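Protein-tyrosine-phosphatase (Chaetomium thermophilum var. thermophilum DSM 1495, PDB 5M43) probably removes phosphate from phosphotyrosine and phosphoserine or phosphothreonine in proteins, the chain here being the phosphatase domain of Yvh1, a factor linked to ribosome assembly. Local coordinates at residues 34-39 and 100-105. Numbering follows the deposited sequence.
Sequences ILSVID and LVHCAM. With NO3 (nitrate ion), chain B.
I34-S36 and L100-H102 run as neighbouring parallel strands, their axes 4.7 Å apart at closest approach and 15° from parallel, joined by backbone hydrogen bonds from L35 N to L100 O, H102 N to L35 O and V37 N to H102 O. On one face L35 and V101 lie side by side, with L35 CD2 4.0 Å from V101 CG1, covered by helix 71-83; V37 CG2 presses closer on the same V101 methyl, at 3.6 Å. These branched, apolar side chains suit a buried sheet face. The other face carries H102, whose CG sits between its backbone N and carbonyl carbon (chi1 80°), turning the imidazole toward S36. There NE2 hydrogen-bonds S36 OG at 2.7 Å, a short hydroxyl that also bonds H54, while ND1 donates to C103 O at 2.9 Å, nearly in the ring plane. Gripped at both nitrogens, the ring also receives I34 CG2 at its edge, 3.6 Å from CD2. An alanine at H102 would probably leave S36 OG with H54 alone and free the C103 carbonyl to turn. Past both strand ends, I38 CD1 packs 3.9 Å from A104 CB, a lone methyl suiting this site beside the anion, and M105 N donates to nitrate O2 at 2.9 Å. The nitrate, also bound by K107, S108 and R109, lies beside C103 SG, consistent with the phosphate site of the HCX5R P-loop that follows the central strand of dual-specificity phosphatases.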
ATOM      1  N   ILE A  34       7.984  -4.751  -4.973  1.00 23.89           N
ATOM      2  CA  ILE A  34       6.749  -4.325  -5.630  1.00 22.39           C
ATOM      3  C   ILE A  34       5.604  -5.187  -5.105  1.00 22.26           C
ATOM      4  O   ILE A  34       5.656  -6.425  -5.202  1.00 23.51           O
ATOM      5  CB  ILE A  34       6.837  -4.441  -7.161  1.00 23.42           C
ATOM      6  CG1 ILE A  34       7.926  -3.471  -7.703  1.00 23.59           C
ATOM      7  CG2 ILE A  34       5.455  -4.172  -7.819  1.00 23.25           C
ATOM      8  CD1 ILE A  34       8.067  -3.510  -9.196  1.00 24.42           C
ATOM      9  N   LEU A  35       4.584  -4.535  -4.533  1.00 20.12           N
ATOM     10  CA  LEU A  35       3.308  -5.188  -4.205  1.00 20.43           C
ATOM     11  C   LEU A  35       2.299  -4.783  -5.267  1.00 22.46           C
ATOM     12  O   LEU A  35       1.947  -3.599  -5.369  1.00 22.03           O
ATOM     13  CB  LEU A  35       2.857  -4.744  -2.814  1.00 20.81           C
ATOM     14  CG  LEU A  35       1.450  -5.228  -2.428  1.00 23.70           C
ATOM     15  CD1 LEU A  35       1.388  -6.766  -2.411  1.00 24.55           C
ATOM     16  CD2 LEU A  35       1.034  -4.663  -1.072  1.00 23.95           C
ATOM     17  N   SER A  36       1.847  -5.764  -6.058  1.00 22.45           N
ATOM     18  CA  SER A  36       0.791  -5.561  -7.046  1.00 24.46           C
ATOM     19  C   SER A  36      -0.537  -5.926  -6.397  1.00 20.74           C
ATOM     20  O   SER A  36      -0.829  -7.110  -6.171  1.00 23.70           O
ATOM     21  CB  SER A  36       1.032  -6.394  -8.307  1.00 25.47           C
ATOM     22  OG  SER A  36       2.352  -6.192  -8.826  1.00 25.50           O
ATOM     23  N   VAL A  37      -1.379  -4.923  -6.148  1.00 21.10           N
ATOM     24  CA  VAL A  37      -2.719  -5.208  -5.632  1.00 22.03           C
ATOM     25  C   VAL A  37      -3.588  -5.348  -6.876  1.00 25.58           C
ATOM     26  O   VAL A  37      -4.450  -4.502  -7.140  1.00 24.05           O
ATOM     27  CB  VAL A  37      -3.221  -4.108  -4.691  1.00 20.81           C
ATOM     28  CG1 VAL A  37      -4.468  -4.553  -3.935  1.00 21.94           C
ATOM     29  CG2 VAL A  37      -2.109  -3.745  -3.613  1.00 21.25           C
ATOM     30  N   ILE A  38      -3.197  -6.293  -7.727  1.00 25.17           N
ATOM     31  CA  ILE A  38      -3.831  -6.612  -8.990  1.00 24.93           C
ATOM     32  C   ILE A  38      -3.051  -7.770  -9.538  1.00 26.23           C
ATOM     33  O   ILE A  38      -1.940  -7.951  -9.175  1.00 26.69           O
ATOM     34  CB  ILE A  38      -3.748  -5.381  -9.928  1.00 23.48           C
ATOM     35  CG1 ILE A  38      -4.459  -5.625 -11.247  1.00 25.42           C
ATOM     36  CG2 ILE A  38      -2.321  -4.995 -10.216  1.00 26.86           C
ATOM     37  CD1 ILE A  38      -4.585  -4.358 -12.034  1.00 26.07           C
ATOM     38  N   ASP A  39      -3.655  -8.567 -10.396  1.00 28.30           N
ATOM     39  CA  ASP A  39      -2.866  -9.605 -11.005  1.00 29.19           C
ATOM     40  C   ASP A  39      -1.803  -8.946 -11.862  1.00 29.62           C
ATOM     41  O   ASP A  39      -2.121  -8.074 -12.672  1.00 29.97           O
ATOM     42  CB  ASP A  39      -3.761 -10.505 -11.866  1.00 31.71           C
ATOM     43  CG  ASP A  39      -2.994 -11.655 -12.482  1.00 40.75           C
ATOM     44  OD1 ASP A  39      -3.152 -11.877 -13.726  1.00 45.17           O
ATOM     45  OD2 ASP A  39      -2.295 -12.366 -11.730  1.00 38.35           O
ATOM     46  N   LEU A 100       7.228  -0.224  -3.662  1.00 19.42           N
ATOM     47  CA  LEU A 100       6.168   0.314  -4.532  1.00 18.83           C
ATOM     48  C   LEU A 100       4.937  -0.553  -4.334  1.00 19.58           C
ATOM     49  O   LEU A 100       5.044  -1.775  -4.442  1.00 19.88           O
ATOM     50  CB  LEU A 100       6.565   0.273  -6.008  1.00 19.99           C
ATOM     51  CG  LEU A 100       5.407   0.498  -6.995  1.00 20.51           C
ATOM     52  CD1 LEU A 100       4.852   1.958  -6.863  1.00 21.45           C
ATOM     53  CD2 LEU A 100       5.955   0.247  -8.437  1.00 20.83           C
ATOM     54  N   VAL A 101       3.786   0.084  -4.115  1.00 17.05           N
ATOM     55  CA  VAL A 101       2.498  -0.595  -4.121  1.00 16.65           C
ATOM     56  C   VAL A 101       1.768  -0.047  -5.335  1.00 17.69           C
ATOM     57  O   VAL A 101       1.574   1.173  -5.451  1.00 18.80           O
ATOM     58  CB  VAL A 101       1.704  -0.354  -2.829  1.00 16.24           C
ATOM     59  CG1 VAL A 101       0.322  -1.166  -2.869  1.00 18.22           C
ATOM     60  CG2 VAL A 101       2.520  -0.758  -1.569  1.00 17.28           C
ATOM     61  N   HIS A 102       1.344  -0.916  -6.244  1.00 18.65           N
ATOM     62  CA  HIS A 102       0.626  -0.379  -7.402  1.00 19.37           C
ATOM     63  C   HIS A 102      -0.636  -1.187  -7.708  1.00 20.38           C
ATOM     64  O   HIS A 102      -0.801  -2.330  -7.273  1.00 21.23           O
ATOM     65  CB  HIS A 102       1.503  -0.369  -8.709  1.00 21.59           C
ATOM     66  CG  HIS A 102       1.552  -1.712  -9.375  1.00 21.95           C
ATOM     67  ND1 HIS A 102       0.675  -2.079 -10.382  1.00 22.43           N
ATOM     68  CD2 HIS A 102       2.355  -2.795  -9.155  1.00 21.26           C
ATOM     69  CE1 HIS A 102       0.935  -3.316 -10.747  1.00 23.96           C
ATOM     70  NE2 HIS A 102       1.956  -3.763 -10.040  1.00 22.03           N
ATOM     71  N   CYS A 103      -1.487  -0.621  -8.565  1.00 18.99           N
ATOM     72  CA  CYS A 103      -2.639  -1.376  -9.077  1.00 19.28           C
ATOM     73  C   CYS A 103      -2.832  -0.964 -10.534  1.00 20.44           C
ATOM     74  O   CYS A 103      -1.828  -0.794 -11.233  1.00 25.18           O
ATOM     75  CB  CYS A 103      -3.916  -1.140  -8.243  1.00 23.12           C
ATOM     76  SG  CYS A 103      -4.415   0.588  -7.968  1.00 23.42           S
ATOM     77  N   ALA A 104      -4.057  -0.724 -10.968  1.00 21.41           N
ATOM     78  CA  ALA A 104      -4.186  -0.227 -12.360  1.00 22.08           C
ATOM     79  C   ALA A 104      -4.045   1.282 -12.416  1.00 23.25           C
ATOM     80  O   ALA A 104      -3.235   1.809 -13.188  1.00 24.11           O
ATOM     81  CB  ALA A 104      -5.511  -0.693 -12.990  1.00 24.55           C
ATOM     82  N   MET A 105      -4.880   1.987 -11.680  1.00 24.04           N
ATOM     83  CA  MET A 105      -4.835   3.446 -11.742  1.00 21.78           C
ATOM     84  C   MET A 105      -4.009   4.059 -10.633  1.00 23.73           C
ATOM     85  O   MET A 105      -3.701   5.255 -10.739  1.00 22.83           O
ATOM     86  CB  MET A 105      -6.248   4.042 -11.659  1.00 21.72           C
ATOM     87  CG  MET A 105      -7.233   3.655 -12.774  1.00 26.45           C
ATOM     88  SD  MET A 105      -8.855   4.308 -12.447  1.00 34.08           S
ATOM     89  CE  MET A 105      -8.452   6.058 -12.462  1.00 37.67           C
TER
HETATM   90  N   NO3 B 301      -7.340   0.883  -9.185  1.00 27.77           N
HETATM   91  O1  NO3 B 301      -7.159   2.100  -8.906  1.00 24.37           O
HETATM   92  O2  NO3 B 301      -6.935   0.414 -10.278  1.00 27.56           O
HETATM   93  O3  NO3 B 301      -7.775   0.114  -8.282  1.00 24.88           O